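Local coordinates for CdiI toxin (Salmonella enterica subsp. enterica serovar Rubislaw str. ATCC 10717, PDB 4ZQU), which acts as the immunity protein of a contact-dependent growth inhibition system, neutralizing the toxic activity of its cognate CdiA toxin, at residues 17-22 and 48-53. Residues are numbered along the deposited sequence; the frame is centred on the assembly and turned at random.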
loop_
_atom_site.group_PDB
_atom_site.type_symbol
_atom_site.label_atom_id
_atom_site.label_comp_id
_atom_site.label_asym_id
_atom_site.label_seq_id
_atom_site.Cartn_x
_atom_site.Cartn_y
_atom_site.Cartn_z
ATOM N N ASP B 17 12.396 -20.935 5.171
ATOM C CA ASP B 17 13.852 -20.870 5.210
ATOM C C ASP B 17 14.418 -19.703 6.016
ATOM O O ASP B 17 15.553 -19.776 6.487
ATOM C CB ASP B 17 14.397 -20.811 3.783
ATOM C CG ASP B 17 13.813 -21.892 2.894
ATOM O OD1 ASP B 17 14.162 -23.076 3.089
ATOM O OD2 ASP B 17 13.001 -21.561 2.007
ATOM N N PHE B 18 13.646 -18.630 6.177
ATOM C CA PHE B 18 14.162 -17.455 6.874
ATOM C C PHE B 18 13.103 -16.512 7.433
ATOM O O PHE B 18 11.916 -16.622 7.128
ATOM C CB PHE B 18 15.089 -16.662 5.941
ATOM C CG PHE B 18 14.389 -16.039 4.756
ATOM C CD1 PHE B 18 13.811 -14.780 4.848
ATOM C CD2 PHE B 18 14.320 -16.712 3.545
ATOM C CE1 PHE B 18 13.173 -14.211 3.760
ATOM C CE2 PHE B 18 13.684 -16.145 2.453
ATOM C CZ PHE B 18 13.110 -14.894 2.563
ATOM N N ILE B 19 13.569 -15.581 8.260
ATOM C CA ILE B 19 12.780 -14.441 8.707
ATOM C C ILE B 19 13.503 -13.159 8.300
ATOM O O ILE B 19 14.687 -12.989 8.597
ATOM C CB ILE B 19 12.563 -14.449 10.226
ATOM C CG1 ILE B 19 11.792 -15.698 10.648
ATOM C CG2 ILE B 19 11.829 -13.191 10.665
ATOM C CD1 ILE B 19 11.486 -15.741 12.126
ATOM N N CYS B 20 12.795 -12.263 7.620
ATOM C CA CYS B 20 13.422 -11.072 7.056
ATOM C C CYS B 20 12.797 -9.781 7.572
ATOM O O CYS B 20 11.623 -9.513 7.327
ATOM C CB CYS B 20 13.337 -11.109 5.529
ATOM S SG CYS B 20 14.212 -9.765 4.699
ATOM N N VAL B 21 13.594 -8.977 8.270
ATOM C CA VAL B 21 13.128 -7.693 8.786
ATOM C C VAL B 21 13.800 -6.530 8.061
ATOM O O VAL B 21 15.024 -6.399 8.081
ATOM C CB VAL B 21 13.389 -7.561 10.298
ATOM C CG1 VAL B 21 12.867 -6.228 10.809
ATOM C CG2 VAL B 21 12.748 -8.715 11.053
ATOM N N ASP B 22 12.989 -5.692 7.420
ATOM C CA ASP B 22 13.483 -4.527 6.689
ATOM C C ASP B 22 12.960 -3.225 7.277
ATOM O O ASP B 22 11.853 -3.175 7.804
ATOM C CB ASP B 22 13.083 -4.596 5.213
ATOM C CG ASP B 22 13.847 -5.645 4.448
ATOM O OD1 ASP B 22 13.292 -6.745 4.249
ATOM O OD2 ASP B 22 14.993 -5.367 4.039
ATOM N N LEU B 48 14.554 -12.289 21.900
ATOM C CA LEU B 48 15.421 -11.176 22.265
ATOM C C LEU B 48 16.087 -10.611 21.018
ATOM O O LEU B 48 15.974 -9.419 20.732
ATOM C CB LEU B 48 16.477 -11.621 23.284
ATOM C CG LEU B 48 17.274 -10.557 24.051
ATOM C CD1 LEU B 48 17.849 -11.157 25.323
ATOM C CD2 LEU B 48 18.391 -9.946 23.216
ATOM N N ASP B 49 16.787 -11.475 20.287
ATOM C CA ASP B 49 17.506 -11.071 19.082
ATOM C C ASP B 49 16.556 -10.575 18.006
ATOM O O ASP B 49 16.767 -9.514 17.421
ATOM C CB ASP B 49 18.342 -12.231 18.541
ATOM C CG ASP B 49 19.494 -12.591 19.452
ATOM O OD1 ASP B 49 19.918 -11.724 20.246
ATOM O OD2 ASP B 49 19.979 -13.739 19.371
ATOM N N LEU B 50 15.513 -11.356 17.748
ATOM C CA LEU B 50 14.483 -10.984 16.787
ATOM C C LEU B 50 13.880 -9.624 17.123
ATOM O O LEU B 50 13.575 -8.833 16.234
ATOM C CB LEU B 50 13.384 -12.045 16.749
ATOM C CG LEU B 50 12.159 -11.712 15.896
ATOM C CD1 LEU B 50 12.558 -11.564 14.435
ATOM C CD2 LEU B 50 11.073 -12.766 16.070
ATOM N N GLY B 51 13.721 -9.360 18.415
ATOM C CA GLY B 51 13.160 -8.104 18.876
ATOM C C GLY B 51 14.129 -6.948 18.742
ATOM O O GLY B 51 13.722 -5.812 18.504
ATOM N N GLU B 52 15.415 -7.232 18.907
ATOM C CA GLU B 52 16.437 -6.213 18.713
ATOM C C GLU B 52 16.635 -5.958 17.225
ATOM O O GLU B 52 17.039 -4.869 16.820
ATOM C CB GLU B 52 17.754 -6.625 19.373
ATOM C CG GLU B 52 17.718 -6.586 20.892
ATOM C CD GLU B 52 19.081 -6.809 21.512
ATOM O OE1 GLU B 52 20.025 -7.154 20.770
ATOM O OE2 GLU B 52 19.209 -6.633 22.741
ATOM N N MET B 53 16.345 -6.973 16.415
ATOM C CA MET B 53 16.342 -6.830 14.962
ATOM C C MET B 53 15.247 -5.867 14.534
ATOM O O MET B 53 15.447 -5.028 13.659
ATOM C CB MET B 53 16.137 -8.184 14.276
ATOM C CG MET B 53 17.363 -9.081 14.256
ATOM S SD MET B 53 16.971 -10.790 13.825
ATOM C CE MET B 53 15.923 -10.576 12.387
#
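V21 and M53 carry most of this contact, and their methyl groups do the touching: CG2 of V21 lies 3.9 Å from CE of M53. The thioether of M53 reaches this spot by running out nearly extended at chi2 and then bending at the sulfur (chi3 47°), which folds CE back toward the strand. On V21, CG1 stands anti to the backbone N and approaches the main chain of the helix, 4.0 Å from O of M53, while CG2, beside its own backbone N, faces the methionine methyl. The two valine branches thus meet different parts of M53, CG1 its carbonyl and CG2 its methyl. CA of V21 and CA of M53 are 7.0 Å apart, the nearest CA pair across the two segments.

One helical turn earlier, L50 makes the smaller part of the contact together with I19. CD1 of L50 meets CG2 of I19 at 4.2 Å; the two side chains cross at about a right angle. CD1 also makes a looser contact with CG2 of V21 at 4.4 Å, so the leucine methyl bridges the two strand residues.

I19 and V21 point to the helix side of the antiparallel sheet, whereas C20 and D22 point to the opposite side, where the D22 carboxylate accepts hydrogen bonds from W97 NE1 and Q38 NE2. Strand 19-26 lies between strands 8-14 and 30-41, and residues 48-53 of helix 47-59 run alongside strand residues 19-22, their N-to-C directions 30° apart. V45 and R169 extend the packing around I19 and L50. Since methyl groups alone join the side chains, helix and sheet are probably held here by van der Waals contact and burial of apolar surface, M53 itself staying partly exposed, with shape rather than directional bonding setting the fit.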